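Local coordinates for protein nucleoporin GLE1 (Saccharomyces cerevisiae, PDB 6B4E) that works in mRNA export as a component of the nuclear pore complex, binding inositol hexakisphosphate and serving as an enzyme activator, at residues G177-R188 and I230-Q241; L220-L231 and I257-M265. All coordinates share one frame; numbering follows the deposited sequence.

How the contacts relate
Both contacts lie in the all-helical C-terminal part of the protein and share the helical run 225-264, whose two ends are nearly antiparallel because it doubles back on itself. Contact 1 packs helix 169-188 against the outgoing limb of this run, close to the middle of the chain. Contact 2 lies further out, where the start of the run and the residues before it meet its own end. Their centres are about 16 Å apart. Along the chain the segments alternate, 177-188, 220-231, 230-241, 257-265, with Ile230 and Leu231 in both. Trp235 also packs on Ile257, so one limb binds the inner helix and the returning limb together.

Contact 1 of 2, residues G177-R188 and I230-Q241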
loop_
_atom_site.group_PDB
_atom_site.type_symbol
_atom_site.label_atom_id
_atom_site.label_comp_id
_atom_site.label_asym_id
_atom_site.label_seq_id
_atom_site.Cartn_x
_atom_site.Cartn_y
_atom_site.Cartn_z
ATOM N N GLY A 177 8.452 3.599 -0.170
ATOM C CA GLY A 177 8.649 2.318 0.489
ATOM C C GLY A 177 7.891 2.231 1.796
ATOM O O GLY A 177 7.288 1.197 2.110
ATOM N N GLY A 178 7.855 3.336 2.544
ATOM C CA GLY A 178 7.128 3.340 3.799
ATOM C C GLY A 178 5.634 3.178 3.588
ATOM O O GLY A 178 4.976 2.396 4.284
ATOM N N ILE A 179 5.075 3.902 2.612
ATOM C CA ILE A 179 3.644 3.764 2.333
ATOM C C ILE A 179 3.322 2.347 1.892
ATOM O O ILE A 179 2.374 1.717 2.383
ATOM C CB ILE A 179 3.191 4.776 1.269
ATOM C CG1 ILE A 179 3.416 6.192 1.749
ATOM C CG2 ILE A 179 1.700 4.561 0.969
ATOM C CD1 ILE A 179 3.202 7.232 0.659
ATOM N N LEU A 180 4.092 1.821 0.950
ATOM C CA LEU A 180 3.775 0.486 0.472
ATOM C C LEU A 180 3.957 -0.565 1.561
ATOM O O LEU A 180 3.176 -1.521 1.611
ATOM C CB LEU A 180 4.604 0.148 -0.759
ATOM C CG LEU A 180 3.759 -0.790 -1.606
ATOM C CD1 LEU A 180 3.614 -0.318 -3.011
ATOM C CD2 LEU A 180 4.374 -2.133 -1.547
ATOM N N SER A 181 4.952 -0.386 2.443
ATOM C CA SER A 181 5.137 -1.237 3.621
ATOM C C SER A 181 3.853 -1.374 4.413
ATOM O O SER A 181 3.473 -2.468 4.844
ATOM C CB SER A 181 6.189 -0.635 4.554
ATOM O OG SER A 181 7.496 -0.961 4.173
ATOM N N LEU A 182 3.207 -0.247 4.673
ATOM C CA LEU A 182 1.971 -0.275 5.431
ATOM C C LEU A 182 0.884 -1.034 4.680
ATOM O O LEU A 182 0.182 -1.869 5.263
ATOM C CB LEU A 182 1.518 1.148 5.729
ATOM C CG LEU A 182 0.153 1.229 6.414
ATOM C CD1 LEU A 182 0.210 0.620 7.810
ATOM C CD2 LEU A 182 -0.384 2.669 6.468
ATOM N N PHE A 183 0.719 -0.755 3.388
ATOM C CA PHE A 183 -0.318 -1.441 2.622
ATOM C C PHE A 183 -0.023 -2.932 2.542
ATOM O O PHE A 183 -0.924 -3.763 2.698
ATOM C CB PHE A 183 -0.424 -0.835 1.225
ATOM C CG PHE A 183 -1.540 -1.414 0.387
ATOM C CD1 PHE A 183 -2.853 -1.130 0.682
ATOM C CD2 PHE A 183 -1.256 -2.224 -0.702
ATOM C CE1 PHE A 183 -3.879 -1.655 -0.093
ATOM C CE2 PHE A 183 -2.269 -2.745 -1.480
ATOM C CZ PHE A 183 -3.583 -2.461 -1.172
ATOM N N ALA A 184 1.241 -3.279 2.334
ATOM C CA ALA A 184 1.643 -4.677 2.293
ATOM C C ALA A 184 1.206 -5.421 3.550
ATOM O O ALA A 184 0.603 -6.499 3.465
ATOM C CB ALA A 184 3.153 -4.772 2.101
ATOM N N ILE A 185 1.544 -4.874 4.723
ATOM C CA ILE A 185 1.110 -5.439 6.003
ATOM C C ILE A 185 -0.391 -5.690 5.987
ATOM O O ILE A 185 -0.867 -6.773 6.354
ATOM C CB ILE A 185 1.490 -4.491 7.160
ATOM C CG1 ILE A 185 3.008 -4.503 7.414
ATOM C CG2 ILE A 185 0.708 -4.819 8.444
ATOM C CD1 ILE A 185 3.563 -5.789 8.010
ATOM N N ILE A 186 -1.165 -4.662 5.630
ATOM C CA ILE A 186 -2.616 -4.787 5.683
ATOM C C ILE A 186 -3.089 -5.960 4.830
ATOM O O ILE A 186 -3.999 -6.702 5.227
ATOM C CB ILE A 186 -3.274 -3.457 5.265
ATOM C CG1 ILE A 186 -3.014 -2.392 6.343
ATOM C CG2 ILE A 186 -4.778 -3.642 5.040
ATOM C CD1 ILE A 186 -3.454 -0.988 5.993
ATOM N N THR A 187 -2.493 -6.157 3.649
ATOM C CA THR A 187 -2.984 -7.221 2.784
ATOM C C THR A 187 -2.716 -8.608 3.351
ATOM O O THR A 187 -3.422 -9.549 2.974
ATOM C CB THR A 187 -2.396 -7.155 1.364
ATOM O OG1 THR A 187 -0.991 -7.446 1.370
ATOM C CG2 THR A 187 -2.667 -5.803 0.682
ATOM N N ARG A 188 -1.742 -8.762 4.252
ATOM C CA ARG A 188 -1.396 -10.084 4.767
ATOM C C ARG A 188 -1.827 -10.294 6.216
ATOM O O ARG A 188 -1.633 -11.387 6.762
ATOM C CB ARG A 188 0.111 -10.350 4.584
ATOM C CG ARG A 188 1.100 -9.460 5.346
ATOM C CD ARG A 188 1.156 -9.739 6.831
ATOM N NE ARG A 188 2.477 -9.364 7.344
ATOM C CZ ARG A 188 2.905 -9.565 8.584
ATOM N NH1 ARG A 188 2.120 -10.122 9.485
ATOM N NH2 ARG A 188 4.145 -9.184 8.918
ATOM N N ILE A 230 9.974 -0.380 -3.581
ATOM C CA ILE A 230 8.705 -0.742 -2.964
ATOM C C ILE A 230 8.551 -2.258 -2.927
ATOM O O ILE A 230 7.918 -2.791 -2.008
ATOM C CB ILE A 230 7.512 -0.056 -3.657
ATOM C CG1 ILE A 230 7.340 -0.525 -5.098
ATOM C CG2 ILE A 230 7.663 1.475 -3.580
ATOM C CD1 ILE A 230 6.394 -1.720 -5.235
ATOM N N LEU A 231 9.122 -2.982 -3.900
ATOM C CA LEU A 231 9.060 -4.442 -3.855
ATOM C C LEU A 231 9.864 -4.992 -2.683
ATOM O O LEU A 231 9.479 -5.994 -2.072
ATOM C CB LEU A 231 9.556 -5.045 -5.177
ATOM C CG LEU A 231 8.619 -4.923 -6.389
ATOM C CD1 LEU A 231 9.279 -5.442 -7.658
ATOM C CD2 LEU A 231 7.323 -5.659 -6.135
ATOM N N GLY A 232 10.987 -4.361 -2.357
ATOM C CA GLY A 232 11.752 -4.794 -1.196
ATOM C C GLY A 232 11.058 -4.450 0.107
ATOM O O GLY A 232 11.050 -5.249 1.046
ATOM N N SER A 233 10.460 -3.250 0.186
ATOM C CA SER A 233 9.649 -2.927 1.349
ATOM C C SER A 233 8.487 -3.899 1.484
ATOM O O SER A 233 8.149 -4.332 2.598
ATOM C CB SER A 233 9.115 -1.500 1.229
ATOM O OG SER A 233 10.197 -0.597 1.223
ATOM N N TRP A 234 7.819 -4.196 0.360
ATOM C CA TRP A 234 6.747 -5.183 0.344
ATOM C C TRP A 234 7.240 -6.528 0.862
ATOM O O TRP A 234 6.592 -7.162 1.706
ATOM C CB TRP A 234 6.193 -5.336 -1.075
ATOM C CG TRP A 234 5.207 -6.457 -1.150
ATOM C CD1 TRP A 234 3.862 -6.381 -0.938
ATOM C CD2 TRP A 234 5.498 -7.837 -1.400
ATOM N NE1 TRP A 234 3.299 -7.625 -1.042
ATOM C CE2 TRP A 234 4.276 -8.536 -1.322
ATOM C CE3 TRP A 234 6.667 -8.547 -1.680
ATOM C CZ2 TRP A 234 4.191 -9.904 -1.530
ATOM C CZ3 TRP A 234 6.579 -9.916 -1.882
ATOM C CH2 TRP A 234 5.362 -10.567 -1.789
ATOM N N TRP A 235 8.389 -6.980 0.356
ATOM C CA TRP A 235 8.941 -8.287 0.713
ATOM C C TRP A 235 9.171 -8.413 2.214
ATOM O O TRP A 235 8.740 -9.390 2.837
ATOM C CB TRP A 235 10.245 -8.485 -0.050
ATOM C CG TRP A 235 10.903 -9.847 -0.019
ATOM C CD1 TRP A 235 11.400 -10.514 1.064
ATOM C CD2 TRP A 235 11.189 -10.657 -1.155
ATOM N NE1 TRP A 235 11.981 -11.705 0.664
ATOM C CE2 TRP A 235 11.852 -11.813 -0.700
ATOM C CE3 TRP A 235 10.932 -10.520 -2.523
ATOM C CZ2 TRP A 235 12.288 -12.812 -1.567
ATOM C CZ3 TRP A 235 11.353 -11.522 -3.380
ATOM C CH2 TRP A 235 12.022 -12.653 -2.901
ATOM N N ASP A 236 9.847 -7.427 2.806
ATOM C CA ASP A 236 10.115 -7.448 4.240
ATOM C C ASP A 236 8.829 -7.490 5.051
ATOM O O ASP A 236 8.817 -8.032 6.163
ATOM C CB ASP A 236 10.943 -6.222 4.652
ATOM C CG ASP A 236 12.418 -6.347 4.307
ATOM O OD1 ASP A 236 13.026 -5.306 3.996
ATOM O OD2 ASP A 236 12.976 -7.453 4.383
ATOM N N ALA A 237 7.748 -6.897 4.530
ATOM C CA ALA A 237 6.467 -6.841 5.217
ATOM C C ALA A 237 5.572 -8.061 5.002
ATOM O O ALA A 237 4.729 -8.341 5.864
ATOM C CB ALA A 237 5.672 -5.612 4.754
ATOM N N ALA A 238 5.697 -8.781 3.867
ATOM C CA ALA A 238 4.645 -9.725 3.498
ATOM C C ALA A 238 5.108 -10.965 2.747
ATOM O O ALA A 238 4.267 -11.825 2.480
ATOM C CB ALA A 238 3.587 -8.995 2.656
ATOM N N ALA A 239 6.395 -11.126 2.416
ATOM C CA ALA A 239 6.775 -12.271 1.578
ATOM C C ALA A 239 6.451 -13.606 2.250
ATOM O O ALA A 239 5.981 -14.545 1.589
ATOM C CB ALA A 239 8.253 -12.202 1.207
ATOM N N VAL A 240 6.700 -13.720 3.552
ATOM C CA VAL A 240 6.400 -14.968 4.259
ATOM C C VAL A 240 4.937 -15.356 4.069
ATOM O O VAL A 240 4.603 -16.515 3.785
ATOM C CB VAL A 240 6.748 -14.816 5.751
ATOM C CG1 VAL A 240 6.072 -15.907 6.583
ATOM C CG2 VAL A 240 8.261 -14.829 5.908
ATOM N N GLN A 241 4.040 -14.391 4.247
ATOM C CA GLN A 241 2.617 -14.673 4.180
ATOM C C GLN A 241 2.135 -14.850 2.746
ATOM O O GLN A 241 1.156 -15.565 2.507
ATOM C CB GLN A 241 1.839 -13.555 4.867
ATOM C CG GLN A 241 2.068 -13.472 6.352
ATOM C CD GLN A 241 3.386 -12.808 6.718
ATOM O OE1 GLN A 241 3.947 -12.008 5.956
ATOM N NE2 GLN A 241 3.877 -13.118 7.913
HETATM O O HOH W 1 9.179 -2.968 4.839
HETATM O O HOH W 2 10.801 -0.104 3.943
HETATM O O HOH W 3 7.019 -9.003 8.135
#
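The guanidinium of Arg188 carries the amide of Gln241 stacked on one face, with Gln241 NE2 over its centre and the two planes only 15° apart, while Ala237 O sits at its edge in the same plane. That carbonyl is gripped side-on by two nitrogens: Arg188 NE reaches Ala237 O at 2.9 Å in a nearly straight bond, and Arg188 NH2 adds a more bent one at 3.2 Å. The acceptor is available because helix 230-241 kinks here, leaving Gln241 N without its bond to the turn before. Arg188 CG lies between its backbone N and carbonyl carbon (chi1 64°), and a second bend folds the chain over Ala238 CB toward this carbonyl. An alanine at this position is likely to leave Ala237 O without both donors and the Gln241 amide without the plane it stacks on.

The Trp234 indole has Ala238 CB, from its own helix, over one face and Leu180 CD2 at its edge, and its NE1 bonds to Ser208. Ala184 CB approaches Trp234 CD1 obliquely, at 3.5 Å, and also meets Ala237 CB at 3.8 Å, a methyl-to-methyl contact between two small side chains that lets the helices lie close. At the other end Leu180 CD1 touches Ile230 CD1 at 3.8 Å. Gly177 has no side chain to obstruct Ser233, whose OG lies 3.4 Å from Gly177 CA, where a CB would collide with it. Ser181 OG donates to Gly177 O and accepts from a water that also donates to Ser233 O, so that one water bridges the two helices.

Glycine, alanine and serine at the interface bring the axes to 8.1 Å at an angle of 11°, a close parallel pairing of small-residue helix faces within an all-helical domain of the GLE1 family.

Contact 2 of 2, residues L220-L231 and I257-M265; sequences LNLITNTHFVIL and IGEELTSRM
Phe228 pushes its ring edge-on into helix 257-264. From CB, the chain turns so that CG lies anti to the carbonyl carbon (chi1 -68°), which aims the ring across the gap. Phe228 CD1 comes near the Thr262 methyl, CG2; Phe228 CE1 lies 3.7 Å from both that methyl and Leu261 CG. At the tip, Phe228 CZ meets Met265 CG at 3.6 Å, and Leu261 O lies near the ring plane, where the slightly positive aromatic hydrogens suit a carbonyl. On the other flank, Phe228 CE2 lies against Met265 CG.

Branched aliphatic side chains pack beside the ring. Leu231 CD1 and Ile257 CG2 meet tip to tip at 4.1 Å, and Leu261 CD2 crosses the end of Leu231 at about a right angle. Leu261 CD1 reaches the other way, to Leu220 CD2 at 3.9 Å. Met265, flexible and bent at both chi2 and chi3, curls its CE back to the carbonyl oxygens of Leu220 and Ile223. Leu220 CD1 lies over one face of the Arg264 guanidinium, 3.4 Å from Arg264 NH1, so apolar carbon covers the flat side of the charge.

The helix that Phe228 belongs to starts with a capping box, in which Thr224 N donates to His227 ND1 at 3.1 Å. The axes of segments 225-231 and 257-264, nearly antiparallel, come no closer than 11.7 Å, spaced by these large side chains. Helix 271-284 covers Phe228 through Ala273 and Leu276, helix 206-216 packs on Leu231 and Ile257, and a chain of another protein rests on Leu261 and Arg264.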
loop_
_atom_site.group_PDB
_atom_site.type_symbol
_atom_site.label_atom_id
_atom_site.label_comp_id
_atom_site.label_asym_id
_atom_site.label_seq_id
_atom_site.Cartn_x
_atom_site.Cartn_y
_atom_site.Cartn_z
ATOM N N LEU A 220 9.418 -2.287 -19.630
ATOM C CA LEU A 220 10.632 -2.150 -18.837
ATOM C C LEU A 220 11.206 -0.746 -18.932
ATOM O O LEU A 220 11.869 -0.293 -17.998
ATOM C CB LEU A 220 11.670 -3.185 -19.266
ATOM C CG LEU A 220 11.284 -4.635 -18.954
ATOM C CD1 LEU A 220 12.386 -5.578 -19.386
ATOM C CD2 LEU A 220 10.942 -4.831 -17.468
ATOM N N ASN A 221 10.940 -0.036 -20.030
ATOM C CA ASN A 221 11.401 1.342 -20.153
ATOM C C ASN A 221 10.782 2.267 -19.115
ATOM O O ASN A 221 11.252 3.407 -18.966
ATOM C CB ASN A 221 11.090 1.862 -21.554
ATOM C CG ASN A 221 9.635 1.696 -21.911
ATOM O OD1 ASN A 221 9.156 0.566 -22.092
ATOM N ND2 ASN A 221 8.913 2.804 -22.007
ATOM N N LEU A 222 9.753 1.817 -18.390
ATOM C CA LEU A 222 9.130 2.615 -17.334
ATOM C C LEU A 222 9.543 2.199 -15.932
ATOM O O LEU A 222 9.158 2.872 -14.967
ATOM C CB LEU A 222 7.607 2.528 -17.433
ATOM C CG LEU A 222 7.024 3.067 -18.744
ATOM C CD1 LEU A 222 5.538 2.907 -18.687
ATOM C CD2 LEU A 222 7.409 4.530 -18.986
ATOM N N ILE A 223 10.302 1.116 -15.794
ATOM C CA ILE A 223 10.759 0.650 -14.494
ATOM C C ILE A 223 11.889 1.548 -14.017
ATOM O O ILE A 223 12.807 1.875 -14.772
ATOM C CB ILE A 223 11.207 -0.820 -14.594
ATOM C CG1 ILE A 223 10.015 -1.713 -14.960
ATOM C CG2 ILE A 223 11.850 -1.305 -13.299
ATOM C CD1 ILE A 223 8.918 -1.768 -13.917
ATOM N N THR A 224 11.823 1.949 -12.756
ATOM C CA THR A 224 12.830 2.794 -12.139
ATOM C C THR A 224 13.247 2.156 -10.828
ATOM O O THR A 224 12.724 1.109 -10.426
ATOM C CB THR A 224 12.300 4.211 -11.909
ATOM O OG1 THR A 224 11.279 4.175 -10.907
ATOM C CG2 THR A 224 11.732 4.773 -13.198
ATOM N N ASN A 225 14.214 2.787 -10.156
ATOM C CA ASN A 225 14.671 2.240 -8.885
ATOM C C ASN A 225 13.518 2.072 -7.907
ATOM O O ASN A 225 13.528 1.137 -7.095
ATOM C CB ASN A 225 15.743 3.138 -8.279
ATOM C CG ASN A 225 16.251 2.616 -6.948
ATOM O OD1 ASN A 225 16.748 1.493 -6.850
ATOM N ND2 ASN A 225 16.152 3.441 -5.920
ATOM N N THR A 226 12.519 2.964 -7.976
ATOM C CA THR A 226 11.441 2.970 -6.987
ATOM C C THR A 226 10.633 1.679 -7.027
ATOM O O THR A 226 10.153 1.210 -5.991
ATOM C CB THR A 226 10.512 4.162 -7.217
ATOM O OG1 THR A 226 11.284 5.352 -7.489
ATOM C CG2 THR A 226 9.653 4.387 -6.005
ATOM N N HIS A 227 10.435 1.107 -8.213
ATOM C CA HIS A 227 9.737 -0.176 -8.280
ATOM C C HIS A 227 10.450 -1.221 -7.437
ATOM O O HIS A 227 9.809 -2.024 -6.742
ATOM C CB HIS A 227 9.641 -0.658 -9.721
ATOM C CG HIS A 227 8.749 0.183 -10.572
ATOM N ND1 HIS A 227 9.212 1.279 -11.272
ATOM C CD2 HIS A 227 7.423 0.105 -10.822
ATOM C CE1 HIS A 227 8.208 1.830 -11.930
ATOM N NE2 HIS A 227 7.113 1.135 -11.679
ATOM N N PHE A 228 11.775 -1.230 -7.491
ATOM C CA PHE A 228 12.526 -2.205 -6.725
ATOM C C PHE A 228 12.480 -1.882 -5.245
ATOM O O PHE A 228 12.416 -2.791 -4.410
ATOM C CB PHE A 228 13.972 -2.269 -7.218
ATOM C CG PHE A 228 14.115 -2.851 -8.606
ATOM C CD1 PHE A 228 14.049 -4.215 -8.812
ATOM C CD2 PHE A 228 14.299 -2.028 -9.699
ATOM C CE1 PHE A 228 14.172 -4.745 -10.078
ATOM C CE2 PHE A 228 14.432 -2.553 -10.969
ATOM C CZ PHE A 228 14.370 -3.921 -11.154
ATOM N N VAL A 229 12.531 -0.591 -4.907
ATOM C CA VAL A 229 12.417 -0.182 -3.515
ATOM C C VAL A 229 11.099 -0.667 -2.922
ATOM O O VAL A 229 11.079 -1.259 -1.841
ATOM C CB VAL A 229 12.570 1.345 -3.383
ATOM C CG1 VAL A 229 12.282 1.786 -1.947
ATOM C CG2 VAL A 229 13.973 1.759 -3.762
ATOM N N ILE A 230 9.974 -0.380 -3.581
ATOM C CA ILE A 230 8.705 -0.742 -2.964
ATOM C C ILE A 230 8.551 -2.258 -2.927
ATOM O O ILE A 230 7.918 -2.791 -2.008
ATOM C CB ILE A 230 7.512 -0.056 -3.657
ATOM C CG1 ILE A 230 7.340 -0.525 -5.098
ATOM C CG2 ILE A 230 7.663 1.475 -3.580
ATOM C CD1 ILE A 230 6.394 -1.720 -5.235
ATOM N N LEU A 231 9.122 -2.982 -3.900
ATOM C CA LEU A 231 9.060 -4.442 -3.855
ATOM C C LEU A 231 9.864 -4.992 -2.683
ATOM O O LEU A 231 9.479 -5.994 -2.072
ATOM C CB LEU A 231 9.556 -5.045 -5.177
ATOM C CG LEU A 231 8.619 -4.923 -6.389
ATOM C CD1 LEU A 231 9.279 -5.442 -7.658
ATOM C CD2 LEU A 231 7.323 -5.659 -6.135
ATOM N N ILE A 257 10.394 -11.469 -9.781
ATOM C CA ILE A 257 10.825 -10.120 -9.379
ATOM C C ILE A 257 12.275 -10.125 -8.906
ATOM O O ILE A 257 13.031 -9.184 -9.179
ATOM C CB ILE A 257 9.899 -9.491 -8.307
ATOM C CG1 ILE A 257 9.792 -10.306 -7.000
ATOM C CG2 ILE A 257 8.549 -9.234 -8.889
ATOM C CD1 ILE A 257 9.164 -9.500 -5.848
ATOM N N GLY A 258 12.686 -11.150 -8.157
ATOM C CA GLY A 258 13.985 -11.096 -7.509
ATOM C C GLY A 258 15.146 -11.486 -8.395
ATOM O O GLY A 258 16.260 -10.980 -8.213
ATOM N N GLU A 259 14.924 -12.396 -9.348
ATOM C CA GLU A 259 15.961 -12.824 -10.283
ATOM C C GLU A 259 15.795 -12.156 -11.643
ATOM O O GLU A 259 16.695 -11.452 -12.110
ATOM C CB GLU A 259 15.942 -14.350 -10.452
ATOM C CG GLU A 259 16.904 -14.868 -11.515
ATOM C CD GLU A 259 18.360 -14.499 -11.221
ATOM O OE1 GLU A 259 19.073 -14.063 -12.147
ATOM O OE2 GLU A 259 18.795 -14.652 -10.058
ATOM N N GLU A 260 14.639 -12.349 -12.283
ATOM C CA GLU A 260 14.490 -11.923 -13.672
ATOM C C GLU A 260 14.405 -10.407 -13.798
ATOM O O GLU A 260 15.098 -9.808 -14.622
ATOM C CB GLU A 260 13.258 -12.590 -14.293
ATOM C CG GLU A 260 13.079 -12.329 -15.783
ATOM C CD GLU A 260 14.236 -12.864 -16.633
ATOM O OE1 GLU A 260 14.329 -12.480 -17.820
ATOM O OE2 GLU A 260 15.051 -13.666 -16.120
ATOM N N LEU A 261 13.549 -9.764 -13.008
ATOM C CA LEU A 261 13.397 -8.317 -13.124
ATOM C C LEU A 261 14.695 -7.595 -12.765
ATOM O O LEU A 261 15.112 -6.667 -13.468
ATOM C CB LEU A 261 12.235 -7.861 -12.245
ATOM C CG LEU A 261 11.816 -6.397 -12.373
ATOM C CD1 LEU A 261 11.363 -6.063 -13.787
ATOM C CD2 LEU A 261 10.714 -6.105 -11.382
ATOM N N THR A 262 15.362 -8.015 -11.690
ATOM C CA THR A 262 16.637 -7.392 -11.332
ATOM C C THR A 262 17.697 -7.646 -12.404
ATOM O O THR A 262 18.498 -6.756 -12.716
ATOM C CB THR A 262 17.125 -7.905 -9.975
ATOM O OG1 THR A 262 17.279 -9.326 -10.028
ATOM C CG2 THR A 262 16.156 -7.574 -8.885
ATOM N N SER A 263 17.733 -8.863 -12.963
ATOM C CA SER A 263 18.716 -9.173 -14.004
ATOM C C SER A 263 18.521 -8.285 -15.222
ATOM O O SER A 263 19.493 -7.791 -15.810
ATOM C CB SER A 263 18.621 -10.647 -14.423
ATOM O OG SER A 263 19.288 -11.510 -13.525
ATOM N N ARG A 264 17.268 -8.090 -15.634
ATOM C CA ARG A 264 16.997 -7.337 -16.850
ATOM C C ARG A 264 17.373 -5.869 -16.716
ATOM O O ARG A 264 17.624 -5.218 -17.736
ATOM C CB ARG A 264 15.519 -7.471 -17.220
ATOM C CG ARG A 264 15.118 -8.887 -17.610
ATOM C CD ARG A 264 15.656 -9.266 -18.968
ATOM N NE ARG A 264 15.107 -8.420 -20.022
ATOM C CZ ARG A 264 13.963 -8.656 -20.656
ATOM N NH1 ARG A 264 13.555 -7.829 -21.605
ATOM N NH2 ARG A 264 13.228 -9.714 -20.344
ATOM N N MET A 265 17.408 -5.336 -15.489
ATOM C CA MET A 265 17.752 -3.942 -15.231
ATOM C C MET A 265 19.147 -3.788 -14.642
ATOM O O MET A 265 19.460 -2.730 -14.094
ATOM C CB MET A 265 16.734 -3.305 -14.281
ATOM C CG MET A 265 15.265 -3.490 -14.661
ATOM S SD MET A 265 14.850 -2.874 -16.318
ATOM C CE MET A 265 15.165 -1.146 -16.120
#